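Local coordinates for Crh-like protein 5 (Neosartorya fumigata, PDB 6IBU) that couples chitinase and transglycosylase activities, transferring chitin to 1,6-beta-glucan and to other chitin chains to cross-link polysaccharides of the fungal cell wall, at residues F68-P81 against P135-K148. Sequence-based numbering, arbitrary orientation.
Sequences FFFGKAEVVMKAAP and PQETFHTYTIDWTK
W146 meets two phenylalanines of 68-81, F68 at its edge and F70 over one face. The edge of its six-membered ring meets the face of F68 in a T-shaped pair, planes at 86° and centroids 5.4 Å apart. The F70 ring lies obliquely over an indole face, its CE1 3.4 Å from W146 NE1. That N-H is spent on the carbonyl of P175. With CG anti to the backbone N (chi1 170°), the indole reaches the residues just before strand 71-78, and F70 N sits above its six-membered ring, 3.3 Å from W146 CZ3.

From here strands 71-78 and 140-146 run antiparallel, G71 pairing with W146 and M77 with H140 through paired backbone bonds. A73, V75 and M77 share the inner face with H140, Y142, I144 and W146; I144 reaches V99 and W101 of strand 98-105. M77 bends at chi3 (75°) and lays CE over the Y142 ring, 4.0 Å from its centroid. On the other face E74 and T143 lie side by side, E74 OE1 3.0 Å from T143 OG1, while T141 CG2 packs on E74 CG. At the end of strand 71-78, K78 CB stands almost centrally over the F139 ring, 3.5 Å from its centroid; past the strand, A79 N bonds to P135 O.

Mostly apolar and aromatic groups turn into the beta-sandwich of this GH16 domain, H140 being the polar exception, bonded to D156 and A133; the outer face is mostly lysine, acid and threonine, with V76 among them. The contact joins two neighbouring strands of the sheet that packs against strand 98-105, which bears E98 and E102, probably the nucleophile and proton donor.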
loop_
_atom_site.group_PDB
_atom_site.type_symbol
_atom_site.label_atom_id
_atom_site.label_comp_id
_atom_site.label_asym_id
_atom_site.label_seq_id
_atom_site.Cartn_x
_atom_site.Cartn_y
_atom_site.Cartn_z
ATOM N N PHE A 68 9.277 7.336 3.615
ATOM C CA PHE A 68 9.314 8.678 2.996
ATOM C C PHE A 68 8.241 9.527 3.680
ATOM O O PHE A 68 7.303 8.972 4.254
ATOM C CB PHE A 68 9.220 8.552 1.480
ATOM C CG PHE A 68 7.878 8.178 0.921
ATOM C CD1 PHE A 68 7.430 6.876 0.970
ATOM C CD2 PHE A 68 7.121 9.117 0.242
ATOM C CE1 PHE A 68 6.201 6.544 0.426
ATOM C CE2 PHE A 68 5.893 8.781 -0.289
ATOM C CZ PHE A 68 5.437 7.496 -0.209
ATOM N N PHE A 69 8.441 10.841 3.683
ATOM C CA PHE A 69 7.617 11.809 4.437
ATOM C C PHE A 69 7.072 12.823 3.455
ATOM O O PHE A 69 7.764 13.822 3.179
ATOM C CB PHE A 69 8.447 12.476 5.523
ATOM C CG PHE A 69 7.668 13.314 6.504
ATOM C CD1 PHE A 69 6.364 12.994 6.835
ATOM C CD2 PHE A 69 8.265 14.398 7.119
ATOM C CE1 PHE A 69 5.669 13.745 7.765
ATOM C CE2 PHE A 69 7.573 15.146 8.058
ATOM C CZ PHE A 69 6.280 14.812 8.378
ATOM N N PHE A 70 5.877 12.552 2.952
ATOM C CA PHE A 70 5.183 13.278 1.861
ATOM C C PHE A 70 5.895 12.992 0.550
ATOM O O PHE A 70 7.055 12.584 0.559
ATOM C CB PHE A 70 5.071 14.776 2.144
ATOM C CG PHE A 70 4.229 15.054 3.360
ATOM C CD1 PHE A 70 2.871 14.785 3.312
ATOM C CD2 PHE A 70 4.770 15.533 4.545
ATOM C CE1 PHE A 70 2.055 14.979 4.413
ATOM C CE2 PHE A 70 3.949 15.740 5.647
ATOM C CZ PHE A 70 2.594 15.467 5.579
ATOM N N GLY A 71 5.181 13.188 -0.548
ATOM C CA GLY A 71 5.714 13.018 -1.906
ATOM C C GLY A 71 4.782 12.153 -2.731
ATOM O O GLY A 71 3.594 12.493 -2.854
ATOM N N LYS A 72 5.286 11.050 -3.267
ATOM C CA LYS A 72 4.584 10.294 -4.329
ATOM C C LYS A 72 4.971 8.818 -4.260
ATOM O O LYS A 72 6.161 8.513 -4.096
ATOM C CB LYS A 72 4.966 10.893 -5.676
ATOM C CG LYS A 72 4.045 10.509 -6.818
ATOM C CD LYS A 72 4.623 10.847 -8.163
ATOM C CE LYS A 72 3.612 11.468 -9.099
ATOM N NZ LYS A 72 4.186 11.634 -10.450
ATOM N N ALA A 73 3.994 7.930 -4.420
ATOM C CA ALA A 73 4.236 6.492 -4.648
ATOM C C ALA A 73 3.493 6.097 -5.928
ATOM O O ALA A 73 2.281 6.310 -6.019
ATOM C CB ALA A 73 3.827 5.703 -3.426
ATOM N N GLU A 74 4.226 5.594 -6.911
ATOM C CA GLU A 74 3.674 5.182 -8.218
ATOM C C GLU A 74 4.042 3.710 -8.438
ATOM O O GLU A 74 5.233 3.367 -8.382
ATOM C CB GLU A 74 4.224 6.132 -9.273
ATOM C CG GLU A 74 3.635 5.938 -10.654
ATOM C CD GLU A 74 3.867 7.144 -11.549
ATOM O OE1 GLU A 74 3.103 8.130 -11.399
ATOM O OE2 GLU A 74 4.827 7.110 -12.382
ATOM N N VAL A 75 3.051 2.855 -8.667
ATOM C CA VAL A 75 3.284 1.398 -8.805
ATOM C C VAL A 75 2.665 0.944 -10.118
ATOM O O VAL A 75 1.511 1.253 -10.364
ATOM C CB VAL A 75 2.726 0.623 -7.608
ATOM C CG1 VAL A 75 3.028 -0.858 -7.741
ATOM C CG2 VAL A 75 3.266 1.170 -6.298
ATOM N N VAL A 76 3.430 0.266 -10.962
ATOM C CA VAL A 76 2.867 -0.373 -12.191
ATOM C C VAL A 76 2.538 -1.842 -11.813
ATOM O O VAL A 76 3.498 -2.496 -11.418
ATOM C CB VAL A 76 3.858 -0.202 -13.359
ATOM C CG1 VAL A 76 3.419 -0.938 -14.612
ATOM C CG2 VAL A 76 4.086 1.272 -13.664
ATOM N N MET A 77 1.240 -2.301 -11.787
ATOM C CA MET A 77 0.679 -3.572 -11.236
ATOM C C MET A 77 -0.406 -4.067 -12.191
ATOM O O MET A 77 -1.036 -3.300 -13.003
ATOM C CB MET A 77 0.085 -3.433 -9.818
ATOM C CG MET A 77 -0.754 -4.619 -9.391
ATOM S SD MET A 77 -1.295 -4.406 -7.767
ATOM C CE MET A 77 -2.576 -3.175 -7.977
ATOM N N LYS A 78 -0.305 -5.352 -12.302
ATOM C CA LYS A 78 -1.360 -6.178 -12.865
ATOM C C LYS A 78 -1.853 -7.031 -11.719
ATOM O O LYS A 78 -1.064 -7.720 -11.126
ATOM C CB LYS A 78 -0.833 -6.983 -14.049
ATOM C CG LYS A 78 -1.965 -7.735 -14.728
ATOM C CD LYS A 78 -1.586 -8.352 -16.032
ATOM C CE LYS A 78 -0.731 -9.579 -15.771
ATOM N NZ LYS A 78 -1.051 -10.708 -16.679
ATOM N N ALA A 79 -3.119 -6.937 -11.394
ATOM C CA ALA A 79 -3.675 -7.570 -10.182
ATOM C C ALA A 79 -3.843 -9.072 -10.413
ATOM O O ALA A 79 -4.012 -9.508 -11.546
ATOM C CB ALA A 79 -4.976 -6.922 -9.815
ATOM N N ALA A 80 -3.778 -9.839 -9.339
ATOM C CA ALA A 80 -4.062 -11.281 -9.355
ATOM C C ALA A 80 -5.540 -11.438 -9.669
ATOM O O ALA A 80 -6.369 -10.659 -9.206
ATOM C CB ALA A 80 -3.684 -11.899 -8.032
ATOM N N PRO A 81 -5.911 -12.419 -10.510
ATOM C CA PRO A 81 -7.313 -12.793 -10.674
ATOM C C PRO A 81 -7.714 -13.719 -9.522
ATOM O O PRO A 81 -6.881 -13.987 -8.640
ATOM C CB PRO A 81 -7.325 -13.531 -12.015
ATOM C CG PRO A 81 -5.962 -14.189 -12.042
ATOM C CD PRO A 81 -5.009 -13.248 -11.325
ATOM N N PRO A 135 -8.266 -4.781 -14.274
ATOM C CA PRO A 135 -7.016 -4.664 -13.531
ATOM C C PRO A 135 -6.251 -5.987 -13.380
ATOM O O PRO A 135 -5.070 -5.922 -13.230
ATOM C CB PRO A 135 -7.429 -4.117 -12.163
ATOM C CG PRO A 135 -8.890 -4.426 -12.037
ATOM C CD PRO A 135 -9.442 -4.453 -13.451
ATOM N N GLN A 136 -6.908 -7.135 -13.514
ATOM C CA GLN A 136 -6.265 -8.476 -13.454
ATOM C C GLN A 136 -5.659 -8.834 -14.819
ATOM O O GLN A 136 -4.899 -9.757 -14.864
ATOM C CB GLN A 136 -7.280 -9.558 -13.084
ATOM C CG GLN A 136 -8.082 -9.260 -11.835
ATOM C CD GLN A 136 -9.231 -8.287 -11.972
ATOM O OE1 GLN A 136 -9.589 -7.860 -13.063
ATOM N NE2 GLN A 136 -9.795 -7.904 -10.834
ATOM N N GLU A 137 -5.982 -8.149 -15.904
ATOM C CA GLU A 137 -5.587 -8.652 -17.238
ATOM C C GLU A 137 -4.605 -7.705 -17.895
ATOM O O GLU A 137 -3.981 -8.055 -18.880
ATOM C CB GLU A 137 -6.830 -8.901 -18.092
ATOM C CG GLU A 137 -6.906 -10.328 -18.643
ATOM C CD GLU A 137 -8.051 -11.239 -18.181
ATOM O OE1 GLU A 137 -8.894 -10.793 -17.353
ATOM O OE2 GLU A 137 -8.112 -12.407 -18.673
ATOM N N THR A 138 -4.387 -6.576 -17.295
ATOM C CA THR A 138 -3.507 -5.592 -17.942
ATOM C C THR A 138 -2.777 -4.817 -16.856
ATOM O O THR A 138 -3.314 -4.770 -15.796
ATOM C CB THR A 138 -4.356 -4.606 -18.721
ATOM O OG1 THR A 138 -3.507 -3.753 -19.483
ATOM C CG2 THR A 138 -5.165 -3.758 -17.781
ATOM N N PHE A 139 -1.608 -4.221 -17.086
ATOM C CA PHE A 139 -0.894 -3.338 -16.116
ATOM C C PHE A 139 -1.561 -1.965 -16.109
ATOM O O PHE A 139 -2.038 -1.528 -17.153
ATOM C CB PHE A 139 0.581 -3.235 -16.491
ATOM C CG PHE A 139 1.334 -4.457 -16.050
ATOM C CD1 PHE A 139 1.825 -4.520 -14.763
ATOM C CD2 PHE A 139 1.479 -5.554 -16.886
ATOM C CE1 PHE A 139 2.511 -5.638 -14.328
ATOM C CE2 PHE A 139 2.170 -6.674 -16.450
ATOM C CZ PHE A 139 2.688 -6.713 -15.175
ATOM N N HIS A 140 -1.601 -1.325 -14.945
ATOM C CA HIS A 140 -2.008 0.086 -14.779
ATOM C C HIS A 140 -0.969 0.743 -13.893
ATOM O O HIS A 140 -0.289 0.041 -13.157
ATOM C CB HIS A 140 -3.402 0.195 -14.151
ATOM C CG HIS A 140 -4.494 -0.235 -15.063
ATOM N ND1 HIS A 140 -4.898 0.539 -16.123
ATOM C CD2 HIS A 140 -5.243 -1.359 -15.089
ATOM C CE1 HIS A 140 -5.863 -0.094 -16.765
ATOM N NE2 HIS A 140 -6.084 -1.262 -16.156
ATOM N N THR A 141 -0.896 2.060 -13.942
ATOM C CA THR A 141 -0.022 2.843 -13.059
ATOM C C THR A 141 -0.888 3.370 -11.924
ATOM O O THR A 141 -1.734 4.211 -12.176
ATOM C CB THR A 141 0.677 3.958 -13.825
ATOM O OG1 THR A 141 1.362 3.334 -14.899
ATOM C CG2 THR A 141 1.643 4.712 -12.950
ATOM N N TYR A 142 -0.642 2.897 -10.714
ATOM C CA TYR A 142 -1.374 3.346 -9.511
ATOM C C TYR A 142 -0.498 4.374 -8.796
ATOM O O TYR A 142 0.605 4.050 -8.354
ATOM C CB TYR A 142 -1.721 2.146 -8.654
ATOM C CG TYR A 142 -2.633 1.156 -9.324
ATOM C CD1 TYR A 142 -4.011 1.251 -9.199
ATOM C CD2 TYR A 142 -2.111 0.107 -10.069
ATOM C CE1 TYR A 142 -4.847 0.329 -9.809
ATOM C CE2 TYR A 142 -2.933 -0.837 -10.655
ATOM C CZ TYR A 142 -4.304 -0.735 -10.523
ATOM O OH TYR A 142 -5.114 -1.659 -11.124
ATOM N N THR A 143 -0.990 5.598 -8.710
ATOM C CA THR A 143 -0.213 6.747 -8.204
ATOM C C THR A 143 -0.920 7.354 -6.992
ATOM O O THR A 143 -2.105 7.638 -7.080
ATOM C CB THR A 143 -0.041 7.798 -9.300
ATOM O OG1 THR A 143 0.449 7.118 -10.454
ATOM C CG2 THR A 143 0.877 8.923 -8.875
ATOM N N ILE A 144 -0.177 7.561 -5.916
ATOM C CA ILE A 144 -0.647 8.284 -4.705
ATOM C C ILE A 144 0.216 9.523 -4.550
ATOM O O ILE A 144 1.383 9.347 -4.363
ATOM C CB ILE A 144 -0.567 7.388 -3.466
ATOM C CG1 ILE A 144 -1.488 6.175 -3.586
ATOM C CG2 ILE A 144 -0.863 8.207 -2.215
ATOM C CD1 ILE A 144 -1.297 5.143 -2.510
ATOM N N ASP A 145 -0.362 10.703 -4.702
ATOM C CA ASP A 145 0.291 12.003 -4.419
ATOM C C ASP A 145 -0.088 12.394 -2.996
ATOM O O ASP A 145 -1.259 12.409 -2.667
ATOM C CB ASP A 145 -0.073 13.059 -5.457
ATOM C CG ASP A 145 0.789 12.921 -6.716
ATOM O OD1 ASP A 145 1.982 13.399 -6.703
ATOM O OD2 ASP A 145 0.290 12.294 -7.700
ATOM N N TRP A 146 0.896 12.669 -2.168
ATOM C CA TRP A 146 0.665 12.817 -0.723
ATOM C C TRP A 146 1.332 14.098 -0.239
ATOM O O TRP A 146 2.559 14.171 -0.209
ATOM C CB TRP A 146 1.168 11.560 -0.045
ATOM C CG TRP A 146 1.229 11.608 1.432
ATOM C CD1 TRP A 146 0.326 12.163 2.290
ATOM C CD2 TRP A 146 2.223 10.955 2.226
ATOM N NE1 TRP A 146 0.722 11.922 3.576
ATOM C CE2 TRP A 146 1.874 11.183 3.567
ATOM C CE3 TRP A 146 3.371 10.222 1.923
ATOM C CZ2 TRP A 146 2.658 10.721 4.611
ATOM C CZ3 TRP A 146 4.138 9.745 2.952
ATOM C CH2 TRP A 146 3.780 9.998 4.276
ATOM N N THR A 147 0.521 15.090 0.096
ATOM C CA THR A 147 0.996 16.389 0.619
ATOM C C THR A 147 0.275 16.647 1.925
ATOM O O THR A 147 -0.659 15.907 2.228
ATOM C CB THR A 147 0.771 17.503 -0.411
ATOM O OG1 THR A 147 -0.607 17.833 -0.555
ATOM C CG2 THR A 147 1.293 17.123 -1.774
ATOM N N LYS A 148 0.699 17.675 2.650
ATOM C CA LYS A 148 0.061 18.065 3.931
ATOM C C LYS A 148 -1.336 18.630 3.622
ATOM O O LYS A 148 -2.151 18.667 4.534
ATOM C CB LYS A 148 0.975 18.969 4.770
ATOM C CG LYS A 148 1.774 20.032 4.030
ATOM C CD LYS A 148 2.806 20.738 4.898
ATOM C CE LYS A 148 3.941 19.823 5.320
ATOM N NZ LYS A 148 5.271 20.460 5.149
HETATM O O HOH W 1 3.171 14.732 -4.700
HETATM O O HOH W 2 0.316 4.025 -5.580
HETATM O O HOH W 3 -3.980 -3.499 -12.680
#